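Local coordinates for protein tryptophanyl-tRNA synthetase (Thermus thermophilus, PDB 2EL7) that probably catalyses the ATP-dependent attachment of tryptophan to its cognate tRNA, acting as a homodimeric class I aminoacyl-tRNA synthetase, at residues Gly7-Gly12 and Cys40-His45; Val79-Gln84 and Asp301-Gly306; Val87-Glu92 and Arg309-Ala314. One frame throughout, in Å; residues are numbered along the deposited sequence.

Interaction 1. Residues Gly7-Gly12 and Cys40-His45; sequences GIQPSG and CIVDYH
Ile8 and Ile41 pair across parallel strands 4-8 and 37-41, which helix 16-33 joins into a beta-alpha-beta unit of the Rossmann-type fold of class I synthetases. The tight part is here, at the strand ends. Ile8 N donates to Cys40 O at 2.8 Å, almost straight (173°), and Val42 N returns a bond to Ile8 O at 2.9 Å. Ile8 O also takes a CA-H...O contact from Ile41 CA at 3.3 Å. On one face of the sheet Ile8 CG2, anti to its backbone N, meets Ile41 CG1 at 4.0 Å, and helix 55-72 packs there through Asn69 and Ala66. On the opposite face Cys40 touches Asp136, predicted to bind tryptophan. Past the strands Pro10 and Val42 each centre an inverse gamma turn, and the proline ring closes the packing with CB 4.0 Å from Asp43 CA and CD 3.8 Å from Val42 O.

The looser side begins at Gln9, an exposed residue in the predicted ATP site. Its CB points away from segment 40-45, but the bend at chi2 (-51°) turns CD back, and the amide stands at 81° to the His45 ring. The shortest approach modelled between these two groups is doubtful. The His45 ring also stacks on Tyr129, and an alanine here would probably leave Tyr129 without that stacking partner and open a gap beside it. Val42 joins the tight and loose parts: its CG2 methyl lies 3.5 Å from Ile8 O and 3.7 Å from Gln9 NE2.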
ATOM      1  N   GLY A   7     -14.258 -12.263  -4.476  1.00 19.90           N
ATOM      2  CA  GLY A   7     -12.860 -12.612  -4.599  1.00 13.04           C
ATOM      3  C   GLY A   7     -12.605 -14.040  -5.017  1.00 26.30           C
ATOM      4  O   GLY A   7     -13.139 -14.984  -4.417  1.00 29.04           O
ATOM      5  N   ILE A   8     -11.775 -14.192  -6.052  1.00 29.03           N
ATOM      6  CA  ILE A   8     -11.398 -15.489  -6.600  1.00 23.30           C
ATOM      7  C   ILE A   8      -9.919 -15.762  -6.312  1.00 33.28           C
ATOM      8  O   ILE A   8      -9.044 -14.958  -6.666  1.00 23.72           O
ATOM      9  CB  ILE A   8     -11.624 -15.511  -8.122  1.00 25.99           C
ATOM     10  CG1 ILE A   8     -13.124 -15.556  -8.417  1.00 26.16           C
ATOM     11  CG2 ILE A   8     -10.891 -16.710  -8.771  1.00 29.05           C
ATOM     12  CD1 ILE A   8     -13.426 -15.578  -9.903  1.00 26.56           C
ATOM     13  N   GLN A   9      -9.630 -16.892  -5.680  1.00 30.82           N
ATOM     14  CA  GLN A   9      -8.228 -17.205  -5.396  1.00 37.46           C
ATOM     15  C   GLN A   9      -7.465 -17.499  -6.692  1.00 28.39           C
ATOM     16  O   GLN A   9      -8.003 -18.120  -7.615  1.00 24.74           O
ATOM     17  CB  GLN A   9      -8.139 -18.386  -4.421  1.00 25.32           C
ATOM     18  CG  GLN A   9      -8.718 -18.052  -3.064  1.00 24.40           C
ATOM     19  CD  GLN A   9      -8.133 -16.762  -2.508  1.00 36.07           C
ATOM     20  OE1 GLN A   9      -6.909 -16.573  -2.527  1.00 35.93           O
ATOM     21  NE2 GLN A   9      -8.998 -15.864  -2.012  1.00 21.76           N
ATOM     22  N   PRO A  10      -6.199 -17.057  -6.775  1.00 25.55           N
ATOM     23  CA  PRO A  10      -5.363 -17.274  -7.960  1.00 24.24           C
ATOM     24  C   PRO A  10      -4.929 -18.755  -8.097  1.00 28.59           C
ATOM     25  O   PRO A  10      -3.800 -19.128  -7.746  1.00 28.44           O
ATOM     26  CB  PRO A  10      -4.195 -16.332  -7.708  1.00 21.56           C
ATOM     27  CG  PRO A  10      -4.000 -16.458  -6.240  1.00 19.98           C
ATOM     28  CD  PRO A  10      -5.423 -16.405  -5.703  1.00 28.02           C
ATOM     29  N   SER A  11      -5.835 -19.592  -8.593  1.00 24.24           N
ATOM     30  CA  SER A  11      -5.551 -21.021  -8.743  1.00 26.00           C
ATOM     31  C   SER A  11      -6.480 -21.700  -9.742  1.00 25.65           C
ATOM     32  O   SER A  11      -7.666 -21.387  -9.803  1.00 21.40           O
ATOM     33  CB  SER A  11      -5.698 -21.725  -7.391  1.00 21.26           C
ATOM     34  OG  SER A  11      -5.962 -23.108  -7.570  1.00 29.45           O
ATOM     35  N   GLY A  12      -5.947 -22.646 -10.510  1.00 33.09           N
ATOM     36  CA  GLY A  12      -6.784 -23.352 -11.469  1.00 31.52           C
ATOM     37  C   GLY A  12      -7.380 -24.654 -10.938  1.00 39.37           C
ATOM     38  O   GLY A  12      -7.878 -25.459 -11.713  1.00 51.25           O
ATOM     39  N   CYS A  40     -13.112 -10.470  -8.926  1.00 29.38           N
ATOM     40  CA  CYS A  40     -11.688 -10.132  -8.826  1.00 16.47           C
ATOM     41  C   CYS A  40     -10.771 -11.289  -8.438  1.00 22.43           C
ATOM     42  O   CYS A  40     -10.894 -11.836  -7.346  1.00 25.07           O
ATOM     43  CB  CYS A  40     -11.535  -8.991  -7.805  1.00 20.77           C
ATOM     44  SG  CYS A  40      -9.908  -8.186  -7.633  1.00 27.27           S
ATOM     45  N   ILE A  41      -9.852 -11.647  -9.340  1.00 19.74           N
ATOM     46  CA  ILE A  41      -8.889 -12.708  -9.099  1.00 17.79           C
ATOM     47  C   ILE A  41      -7.812 -12.030  -8.235  1.00 25.98           C
ATOM     48  O   ILE A  41      -7.015 -11.228  -8.734  1.00 22.87           O
ATOM     49  CB  ILE A  41      -8.285 -13.215 -10.440  1.00 21.16           C
ATOM     50  CG1 ILE A  41      -9.351 -13.971 -11.245  1.00 19.73           C
ATOM     51  CG2 ILE A  41      -7.084 -14.125 -10.175  1.00 22.29           C
ATOM     52  CD1 ILE A  41      -8.889 -14.421 -12.632  1.00 15.95           C
ATOM     53  N   VAL A  42      -7.772 -12.354  -6.948  1.00 20.94           N
ATOM     54  CA  VAL A  42      -6.821 -11.691  -6.054  1.00 29.45           C
ATOM     55  C   VAL A  42      -5.376 -12.204  -6.040  1.00 28.02           C
ATOM     56  O   VAL A  42      -4.912 -12.742  -5.040  1.00 20.91           O
ATOM     57  CB  VAL A  42      -7.371 -11.647  -4.589  1.00 21.09           C
ATOM     58  CG1 VAL A  42      -8.588 -10.753  -4.533  1.00 14.10           C
ATOM     59  CG2 VAL A  42      -7.736 -13.036  -4.110  1.00 16.72           C
ATOM     60  N   ASP A  43      -4.657 -11.955  -7.132  1.00 24.62           N
ATOM     61  CA  ASP A  43      -3.282 -12.415  -7.263  1.00 22.84           C
ATOM     62  C   ASP A  43      -2.359 -11.843  -6.180  1.00 30.36           C
ATOM     63  O   ASP A  43      -1.424 -12.517  -5.745  1.00 30.28           O
ATOM     64  CB  ASP A  43      -2.753 -12.119  -8.684  1.00 24.35           C
ATOM     65  CG  ASP A  43      -2.836 -10.639  -9.068  1.00 23.40           C
ATOM     66  OD1 ASP A  43      -2.214 -10.263 -10.076  1.00 25.18           O
ATOM     67  OD2 ASP A  43      -3.507  -9.846  -8.381  1.00 32.28           O
ATOM     68  N   TYR A  44      -2.627 -10.622  -5.725  1.00 31.61           N
ATOM     69  CA  TYR A  44      -1.825 -10.016  -4.665  1.00 29.12           C
ATOM     70  C   TYR A  44      -1.874 -10.802  -3.357  1.00 33.12           C
ATOM     71  O   TYR A  44      -0.998 -10.644  -2.516  1.00 35.35           O
ATOM     72  CB  TYR A  44      -2.264  -8.569  -4.401  1.00 32.68           C
ATOM     73  CG  TYR A  44      -1.550  -7.562  -5.284  1.00 29.18           C
ATOM     74  CD1 TYR A  44      -2.151  -6.346  -5.627  1.00 36.82           C
ATOM     75  CD2 TYR A  44      -0.283  -7.834  -5.793  1.00 33.17           C
ATOM     76  CE1 TYR A  44      -1.507  -5.431  -6.462  1.00 38.35           C
ATOM     77  CE2 TYR A  44       0.376  -6.925  -6.626  1.00 41.78           C
ATOM     78  CZ  TYR A  44      -0.240  -5.731  -6.958  1.00 47.94           C
ATOM     79  OH  TYR A  44       0.411  -4.843  -7.794  1.00 61.61           O
ATOM     80  N   HIS A  45      -2.891 -11.651  -3.192  1.00 35.55           N
ATOM     81  CA  HIS A  45      -3.038 -12.466  -1.981  1.00 29.78           C
ATOM     82  C   HIS A  45      -1.966 -13.564  -1.941  1.00 34.60           C
ATOM     83  O   HIS A  45      -1.585 -14.030  -0.859  1.00 24.43           O
ATOM     84  CB  HIS A  45      -4.448 -13.073  -1.944  1.00 26.73           C
ATOM     85  CG  HIS A  45      -4.733 -13.938  -0.751  1.00 31.33           C
ATOM     86  ND1 HIS A  45      -4.294 -13.636   0.522  1.00 37.50           N
ATOM     87  CD2 HIS A  45      -5.464 -15.075  -0.635  1.00 29.25           C
ATOM     88  CE1 HIS A  45      -4.740 -14.547   1.369  1.00 30.86           C
ATOM     89  NE2 HIS A  45      -5.453 -15.431   0.691  1.00 38.10           N
TER

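Interaction 2. Residues Val79-Gln84 and Asp301-Gly306; sequences VTLFVQ and DALLEG
Leu81 and Leu303 lie alongside each other and point the same way, where helix 296-324 crosses strand 80-83, an outermost strand, within this chain, of the parallel Rossmann-type sheet. The short segments of strand and helix run at 95°, with axes only 6.0 Å apart at their closest. Leu303 is the main side chain from the helix: its CD2 meets Leu81 CG at 4.0 Å, while CD1 reaches Val83 CG2 at 4.1 Å, where the side chains cross obliquely. Ala66 of helix 55-72 touches Leu303 as well, and Leu328 of the second subunit packs on both Val83 and Leu303.

Thr80 and Phe82, on the other face of the strand, meet the helix around Gly306. Thr80 CG2 comes to 3.5 Å from Gly306 O. Phe82 places its CB against the same glycine, but chi1 of 62°, with CG between the backbone N and the carbonyl carbon, starts a ring that leads away from the helix to an edge-to-face meeting with Tyr140. Gly306 permits the close crossing: its CA makes a CA-H...O contact of 3.3 Å to Leu81 O, nearly straight at 165°, and a CB at this position would collide with that oxygen.

No direct hydrogen bond runs between segments 79-84 and 301-306; two waters bridge them instead. One accepts from Leu81 N and donates to Ala302 O at 2.9 Å. The other takes the Val83 N-H at 2.8 Å and donates to Leu303 O at 2.9 Å.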
ATOM      1  N   VAL A  79     -20.805 -10.597 -17.026  1.00 23.66           N
ATOM      2  CA  VAL A  79     -20.200  -9.963 -15.857  1.00 20.67           C
ATOM      3  C   VAL A  79     -18.927  -9.152 -16.072  1.00 27.15           C
ATOM      4  O   VAL A  79     -18.584  -8.796 -17.212  1.00 21.06           O
ATOM      5  CB  VAL A  79     -19.947 -11.001 -14.735  1.00 30.67           C
ATOM      6  CG1 VAL A  79     -21.181 -11.882 -14.571  1.00 19.12           C
ATOM      7  CG2 VAL A  79     -18.688 -11.841 -15.034  1.00 25.59           C
ATOM      8  N   THR A  80     -18.245  -8.838 -14.965  1.00 19.36           N
ATOM      9  CA  THR A  80     -17.007  -8.054 -15.011  1.00 24.18           C
ATOM     10  C   THR A  80     -15.941  -8.782 -14.239  1.00 15.88           C
ATOM     11  O   THR A  80     -15.916  -8.740 -13.027  1.00 30.80           O
ATOM     12  CB  THR A  80     -17.234  -6.638 -14.439  1.00 26.75           C
ATOM     13  OG1 THR A  80     -18.105  -5.936 -15.329  1.00 25.67           O
ATOM     14  CG2 THR A  80     -15.932  -5.838 -14.315  1.00 22.62           C
ATOM     15  N   LEU A  81     -15.062  -9.457 -14.973  1.00 25.93           N
ATOM     16  CA  LEU A  81     -13.974 -10.255 -14.417  1.00 21.18           C
ATOM     17  C   LEU A  81     -12.650  -9.612 -14.703  1.00 21.45           C
ATOM     18  O   LEU A  81     -12.362  -9.280 -15.844  1.00 25.35           O
ATOM     19  CB  LEU A  81     -13.990 -11.639 -15.044  1.00 26.31           C
ATOM     20  CG  LEU A  81     -12.960 -12.688 -14.614  1.00 33.32           C
ATOM     21  CD1 LEU A  81     -13.123 -13.011 -13.134  1.00 18.63           C
ATOM     22  CD2 LEU A  81     -13.184 -13.958 -15.455  1.00 26.63           C
ATOM     23  N   PHE A  82     -11.838  -9.455 -13.665  1.00 26.31           N
ATOM     24  CA  PHE A  82     -10.534  -8.829 -13.795  1.00 20.58           C
ATOM     25  C   PHE A  82      -9.544  -9.326 -12.742  1.00 29.59           C
ATOM     26  O   PHE A  82      -9.927  -9.994 -11.770  1.00 27.61           O
ATOM     27  CB  PHE A  82     -10.699  -7.317 -13.697  1.00 23.14           C
ATOM     28  CG  PHE A  82     -11.245  -6.846 -12.384  1.00 15.94           C
ATOM     29  CD1 PHE A  82     -10.392  -6.469 -11.365  1.00 20.57           C
ATOM     30  CD2 PHE A  82     -12.620  -6.745 -12.180  1.00 24.26           C
ATOM     31  CE1 PHE A  82     -10.898  -5.984 -10.141  1.00 30.48           C
ATOM     32  CE2 PHE A  82     -13.137  -6.272 -10.979  1.00 26.21           C
ATOM     33  CZ  PHE A  82     -12.266  -5.887  -9.947  1.00 24.21           C
ATOM     34  N   VAL A  83      -8.267  -9.012 -12.953  1.00 24.15           N
ATOM     35  CA  VAL A  83      -7.198  -9.413 -12.044  1.00 25.70           C
ATOM     36  C   VAL A  83      -6.859  -8.245 -11.124  1.00 26.49           C
ATOM     37  O   VAL A  83      -6.609  -7.136 -11.596  1.00 32.05           O
ATOM     38  CB  VAL A  83      -5.917  -9.802 -12.814  1.00 21.88           C
ATOM     39  CG1 VAL A  83      -4.777 -10.076 -11.823  1.00 10.47           C
ATOM     40  CG2 VAL A  83      -6.183 -11.015 -13.682  1.00 15.23           C
ATOM     41  N   GLN A  84      -6.829  -8.499  -9.820  1.00 22.55           N
ATOM     42  CA  GLN A  84      -6.547  -7.455  -8.838  1.00 24.13           C
ATOM     43  C   GLN A  84      -5.404  -6.509  -9.242  1.00 27.32           C
ATOM     44  O   GLN A  84      -5.633  -5.305  -9.369  1.00 22.50           O
ATOM     45  CB  GLN A  84      -6.299  -8.105  -7.475  1.00 17.14           C
ATOM     46  CG  GLN A  84      -5.956  -7.161  -6.345  1.00 25.57           C
ATOM     47  CD  GLN A  84      -5.904  -7.876  -4.983  1.00 35.21           C
ATOM     48  OE1 GLN A  84      -5.786  -9.107  -4.895  1.00 26.29           O
ATOM     49  NE2 GLN A  84      -5.991  -7.096  -3.922  1.00 36.19           N
ATOM     50  N   ASP A 301      -8.794 -11.336 -23.184  1.00 28.05           N
ATOM     51  CA  ASP A 301      -9.595 -10.210 -23.648  1.00 27.32           C
ATOM     52  C   ASP A 301     -10.724  -9.918 -22.646  1.00 33.00           C
ATOM     53  O   ASP A 301     -11.077  -8.751 -22.418  1.00 33.55           O
ATOM     54  CB  ASP A 301     -10.163 -10.517 -25.041  1.00 32.88           C
ATOM     55  CG  ASP A 301     -10.861  -9.316 -25.679  1.00 32.75           C
ATOM     56  OD1 ASP A 301     -12.095  -9.242 -25.645  1.00 36.12           O
ATOM     57  OD2 ASP A 301     -10.169  -8.434 -26.217  1.00 53.89           O
ATOM     58  N   ALA A 302     -11.288 -10.971 -22.056  1.00 18.91           N
ATOM     59  CA  ALA A 302     -12.317 -10.792 -21.055  1.00 21.23           C
ATOM     60  C   ALA A 302     -11.672 -10.085 -19.840  1.00 29.55           C
ATOM     61  O   ALA A 302     -12.284  -9.201 -19.218  1.00 29.53           O
ATOM     62  CB  ALA A 302     -12.889 -12.132 -20.641  1.00 17.50           C
ATOM     63  N   LEU A 303     -10.440 -10.469 -19.513  1.00 19.19           N
ATOM     64  CA  LEU A 303      -9.719  -9.854 -18.400  1.00 29.23           C
ATOM     65  C   LEU A 303      -9.397  -8.384 -18.701  1.00 24.10           C
ATOM     66  O   LEU A 303      -9.559  -7.517 -17.850  1.00 26.09           O
ATOM     67  CB  LEU A 303      -8.409 -10.621 -18.098  1.00 25.19           C
ATOM     68  CG  LEU A 303      -8.573 -12.080 -17.637  1.00 21.58           C
ATOM     69  CD1 LEU A 303      -7.228 -12.682 -17.300  1.00 16.18           C
ATOM     70  CD2 LEU A 303      -9.480 -12.117 -16.406  1.00 17.75           C
ATOM     71  N   LEU A 304      -8.973  -8.116 -19.928  1.00 27.15           N
ATOM     72  CA  LEU A 304      -8.604  -6.778 -20.360  1.00 21.69           C
ATOM     73  C   LEU A 304      -9.796  -5.850 -20.303  1.00 27.12           C
ATOM     74  O   LEU A 304      -9.692  -4.713 -19.852  1.00 26.56           O
ATOM     75  CB  LEU A 304      -8.074  -6.833 -21.786  1.00 19.46           C
ATOM     76  CG  LEU A 304      -7.138  -5.710 -22.247  1.00 36.94           C
ATOM     77  CD1 LEU A 304      -5.799  -5.869 -21.531  1.00 35.95           C
ATOM     78  CD2 LEU A 304      -6.937  -5.763 -23.786  1.00 27.71           C
ATOM     79  N   GLU A 305     -10.932  -6.348 -20.769  1.00 26.63           N
ATOM     80  CA  GLU A 305     -12.171  -5.581 -20.797  1.00 34.60           C
ATOM     81  C   GLU A 305     -12.778  -5.454 -19.377  1.00 31.20           C
ATOM     82  O   GLU A 305     -13.371  -4.436 -19.037  1.00 26.42           O
ATOM     83  CB  GLU A 305     -13.168  -6.264 -21.760  1.00 42.34           C
ATOM     84  CG  GLU A 305     -14.157  -5.311 -22.450  1.00 61.67           C
ATOM     85  CD  GLU A 305     -13.506  -4.492 -23.574  1.00 71.29           C
ATOM     86  OE1 GLU A 305     -14.033  -3.398 -23.903  1.00 74.76           O
ATOM     87  OE2 GLU A 305     -12.472  -4.942 -24.134  1.00 73.07           O
ATOM     88  N   GLY A 306     -12.635  -6.496 -18.567  1.00 21.85           N
ATOM     89  CA  GLY A 306     -13.153  -6.426 -17.226  1.00 29.59           C
ATOM     90  C   GLY A 306     -12.394  -5.340 -16.475  1.00 36.33           C
ATOM     91  O   GLY A 306     -12.957  -4.587 -15.657  1.00 25.32           O
TER
HETATM   92  O   HOH W   1     -14.706  -9.559 -17.589  1.00 31.38           O
HETATM   93  O   HOH W   2      -7.897  -7.984 -15.557  1.00 25.45           O

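Interaction 3. Residues Val87-Glu92 and Arg309-Ala314; sequences VPEHTE and RARAVA
Glu89, whose side chain meets Arg311 and Ala314, accepts the Glu92 N-H on its backbone O at 2.8 Å, the shortest polar bond within the two segments. No hydrogen bond runs between the two segments. Val87 O takes His90 ND1 at 3.1 Å, a bond lying in both the carbonyl plane and the imidazole plane, which fixes the turn of the ring and ties the loop at Val87 to helix 89-99. Val87 carries the apolar contact with helix 296-324. Its CG1, anti to the backbone N (chi1 -175°), lies 3.7 Å from Ala314 CB and 4.1 Å from Arg311 CA. The other methyl, CG2, is 4.1 Å from Arg311 NH1 and oblique to the guanidinium. Arg311 extends from the helix until a bend at chi3 (52°) turns NE aside. Glu89 CB adds a 4.2 Å approach to Ala314 CB. Tyr140 packs against both Val87 and Ala314. Glu89 OE1 and Arg311 NE, of opposite charge, stay 5.6 Å apart, so between the two segments the contact rests chiefly on methyl packing, with probably no more than a modest attraction between the charges, while polar ties to helix 296-324 come from a hydrogen bond of Glu89 OE2 to Gln315 NE2 and a salt bridge of Glu92 to Arg322.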
ATOM      1  N   VAL A  87      -5.639  -3.294 -11.696  1.00 25.54           N
ATOM      2  CA  VAL A  87      -6.175  -1.994 -11.308  1.00 28.53           C
ATOM      3  C   VAL A  87      -5.454  -1.647 -10.006  1.00 27.16           C
ATOM      4  O   VAL A  87      -5.942  -1.886  -8.914  1.00 39.73           O
ATOM      5  CB  VAL A  87      -7.675  -2.044 -11.108  1.00 19.57           C
ATOM      6  CG1 VAL A  87      -8.203  -0.648 -10.814  1.00 19.01           C
ATOM      7  CG2 VAL A  87      -8.316  -2.626 -12.361  1.00 16.36           C
ATOM      8  N   PRO A  88      -4.261  -1.075 -10.127  1.00 32.34           N
ATOM      9  CA  PRO A  88      -3.384  -0.677  -9.024  1.00 36.05           C
ATOM     10  C   PRO A  88      -3.859   0.419  -8.074  1.00 39.16           C
ATOM     11  O   PRO A  88      -3.315   0.539  -6.973  1.00 38.27           O
ATOM     12  CB  PRO A  88      -2.105  -0.291  -9.759  1.00 36.27           C
ATOM     13  CG  PRO A  88      -2.677   0.423 -10.972  1.00 29.62           C
ATOM     14  CD  PRO A  88      -3.729  -0.583 -11.415  1.00 33.74           C
ATOM     15  N   GLU A  89      -4.841   1.221  -8.501  1.00 30.56           N
ATOM     16  CA  GLU A  89      -5.385   2.300  -7.688  1.00 18.84           C
ATOM     17  C   GLU A  89      -5.741   1.835  -6.272  1.00 25.97           C
ATOM     18  O   GLU A  89      -5.563   2.577  -5.310  1.00 23.19           O
ATOM     19  CB  GLU A  89      -6.674   2.887  -8.308  1.00 32.67           C
ATOM     20  CG  GLU A  89      -6.556   3.871  -9.468  1.00 26.41           C
ATOM     21  CD  GLU A  89      -6.096   3.235 -10.757  1.00 32.95           C
ATOM     22  OE1 GLU A  89      -6.295   2.020 -10.947  1.00 38.67           O
ATOM     23  OE2 GLU A  89      -5.545   3.962 -11.603  1.00 41.28           O
ATOM     24  N   HIS A  90      -6.261   0.620  -6.119  1.00 22.59           N
ATOM     25  CA  HIS A  90      -6.630   0.229  -4.778  1.00 22.98           C
ATOM     26  C   HIS A  90      -5.477   0.171  -3.798  1.00 25.30           C
ATOM     27  O   HIS A  90      -5.711   0.326  -2.597  1.00 33.43           O
ATOM     28  CB  HIS A  90      -7.470  -1.080  -4.763  1.00 38.16           C
ATOM     29  CG  HIS A  90      -6.672  -2.344  -4.824  1.00 30.98           C
ATOM     30  ND1 HIS A  90      -6.181  -2.858  -6.004  1.00 35.25           N
ATOM     31  CD2 HIS A  90      -6.270  -3.187  -3.847  1.00 26.38           C
ATOM     32  CE1 HIS A  90      -5.505  -3.964  -5.749  1.00 39.01           C
ATOM     33  NE2 HIS A  90      -5.545  -4.184  -4.446  1.00 40.09           N
ATOM     34  N   THR A  91      -4.242  -0.024  -4.270  1.00 21.51           N
ATOM     35  CA  THR A  91      -3.116  -0.045  -3.328  1.00 25.40           C
ATOM     36  C   THR A  91      -2.871   1.338  -2.804  1.00 12.06           C
ATOM     37  O   THR A  91      -2.198   1.507  -1.802  1.00 30.02           O
ATOM     38  CB  THR A  91      -1.723  -0.557  -3.920  1.00 28.17           C
ATOM     39  OG1 THR A  91      -1.252   0.314  -4.958  1.00 23.36           O
ATOM     40  CG2 THR A  91      -1.834  -1.978  -4.407  1.00 20.39           C
ATOM     41  N   GLU A  92      -3.374   2.338  -3.508  1.00 25.40           N
ATOM     42  CA  GLU A  92      -3.198   3.716  -3.072  1.00 25.21           C
ATOM     43  C   GLU A  92      -4.261   4.035  -2.011  1.00 30.00           C
ATOM     44  O   GLU A  92      -3.973   4.650  -0.969  1.00 27.10           O
ATOM     45  CB  GLU A  92      -3.332   4.660  -4.244  1.00 15.96           C
ATOM     46  CG  GLU A  92      -3.114   6.094  -3.859  1.00 19.65           C
ATOM     47  CD  GLU A  92      -3.402   7.039  -4.990  1.00 18.35           C
ATOM     48  OE1 GLU A  92      -3.488   6.554  -6.133  1.00 28.77           O
ATOM     49  OE2 GLU A  92      -3.535   8.265  -4.740  1.00 28.55           O
ATOM     50  N   ARG A 309     -13.381  -1.551 -17.477  1.00 25.75           N
ATOM     51  CA  ARG A 309     -14.634  -1.287 -16.789  1.00 30.38           C
ATOM     52  C   ARG A 309     -14.470  -1.026 -15.280  1.00 33.55           C
ATOM     53  O   ARG A 309     -15.044  -0.076 -14.749  1.00 35.60           O
ATOM     54  CB  ARG A 309     -15.548  -2.491 -17.024  1.00 24.15           C
ATOM     55  CG  ARG A 309     -16.960  -2.316 -16.586  1.00 33.80           C
ATOM     56  CD  ARG A 309     -17.747  -3.586 -16.957  1.00 39.34           C
ATOM     57  NE  ARG A 309     -17.709  -3.901 -18.385  1.00 33.04           N
ATOM     58  CZ  ARG A 309     -17.455  -5.110 -18.899  1.00 37.11           C
ATOM     59  NH1 ARG A 309     -17.453  -5.281 -20.214  1.00 43.39           N
ATOM     60  NH2 ARG A 309     -17.192  -6.141 -18.116  1.00 34.38           N
ATOM     61  N   ALA A 310     -13.691  -1.869 -14.593  1.00 26.89           N
ATOM     62  CA  ALA A 310     -13.486  -1.698 -13.167  1.00 27.22           C
ATOM     63  C   ALA A 310     -12.643  -0.441 -12.897  1.00 31.74           C
ATOM     64  O   ALA A 310     -12.916   0.314 -11.960  1.00 34.05           O
ATOM     65  CB  ALA A 310     -12.806  -2.930 -12.590  1.00 18.77           C
ATOM     66  N   ARG A 311     -11.622  -0.224 -13.730  1.00 31.34           N
ATOM     67  CA  ARG A 311     -10.727   0.925 -13.602  1.00 25.08           C
ATOM     68  C   ARG A 311     -11.424   2.273 -13.836  1.00 25.57           C
ATOM     69  O   ARG A 311     -11.016   3.294 -13.282  1.00 29.51           O
ATOM     70  CB  ARG A 311      -9.548   0.776 -14.572  1.00 23.09           C
ATOM     71  CG  ARG A 311      -8.536   1.931 -14.508  1.00 34.58           C
ATOM     72  CD  ARG A 311      -7.167   1.534 -15.052  1.00 41.75           C
ATOM     73  NE  ARG A 311      -7.286   0.933 -16.379  1.00 41.65           N
ATOM     74  CZ  ARG A 311      -6.996  -0.337 -16.666  1.00 48.89           C
ATOM     75  NH1 ARG A 311      -6.543  -1.161 -15.718  1.00 20.74           N
ATOM     76  NH2 ARG A 311      -7.215  -0.796 -17.901  1.00 36.36           N
ATOM     77  N   ALA A 312     -12.457   2.285 -14.668  1.00 24.28           N
ATOM     78  CA  ALA A 312     -13.196   3.515 -14.924  1.00 30.96           C
ATOM     79  C   ALA A 312     -13.793   3.933 -13.573  1.00 27.87           C
ATOM     80  O   ALA A 312     -13.740   5.112 -13.184  1.00 31.12           O
ATOM     81  CB  ALA A 312     -14.317   3.273 -15.981  1.00 17.52           C
ATOM     82  N   VAL A 313     -14.352   2.960 -12.857  1.00 21.20           N
ATOM     83  CA  VAL A 313     -14.915   3.225 -11.533  1.00 24.26           C
ATOM     84  C   VAL A 313     -13.810   3.578 -10.520  1.00 26.65           C
ATOM     85  O   VAL A 313     -13.923   4.577  -9.807  1.00 30.70           O
ATOM     86  CB  VAL A 313     -15.704   1.999 -11.004  1.00 24.60           C
ATOM     87  CG1 VAL A 313     -16.062   2.178  -9.554  1.00 16.51           C
ATOM     88  CG2 VAL A 313     -16.968   1.808 -11.828  1.00 29.70           C
ATOM     89  N   ALA A 314     -12.740   2.781 -10.469  1.00 23.14           N
ATOM     90  CA  ALA A 314     -11.644   3.011  -9.504  1.00 24.01           C
ATOM     91  C   ALA A 314     -10.999   4.393  -9.584  1.00 25.65           C
ATOM     92  O   ALA A 314     -10.744   5.017  -8.558  1.00 19.45           O
ATOM     93  CB  ALA A 314     -10.573   1.934  -9.645  1.00 14.00           C
TER

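Interactions 1 and 2 share one sheet: Ile41 N lies 2.9 Å from Phe82 O and Ile41 O 2.9 Å from Gln84 N, probable hydrogen bonds that continue the strand ladder from 4-8 to 80-83. Interactions 2 and 3 use successive parts of helix 296-324, their centres 12 Å apart. Thr80 OG1 and Arg309 NH2, at 2.9 Å, probably link them, and Phe82 CE2 packs on Ala310 CB at 3.7 Å. Asp136, predicted to bind tryptophan, lies about 4 Å from Cys40, 5 Å from Phe82 and 7 Å from Val87, side chain to side chain. Interaction 1 also contains predicted ATP-binding residues, and all three contacts reach the second subunit.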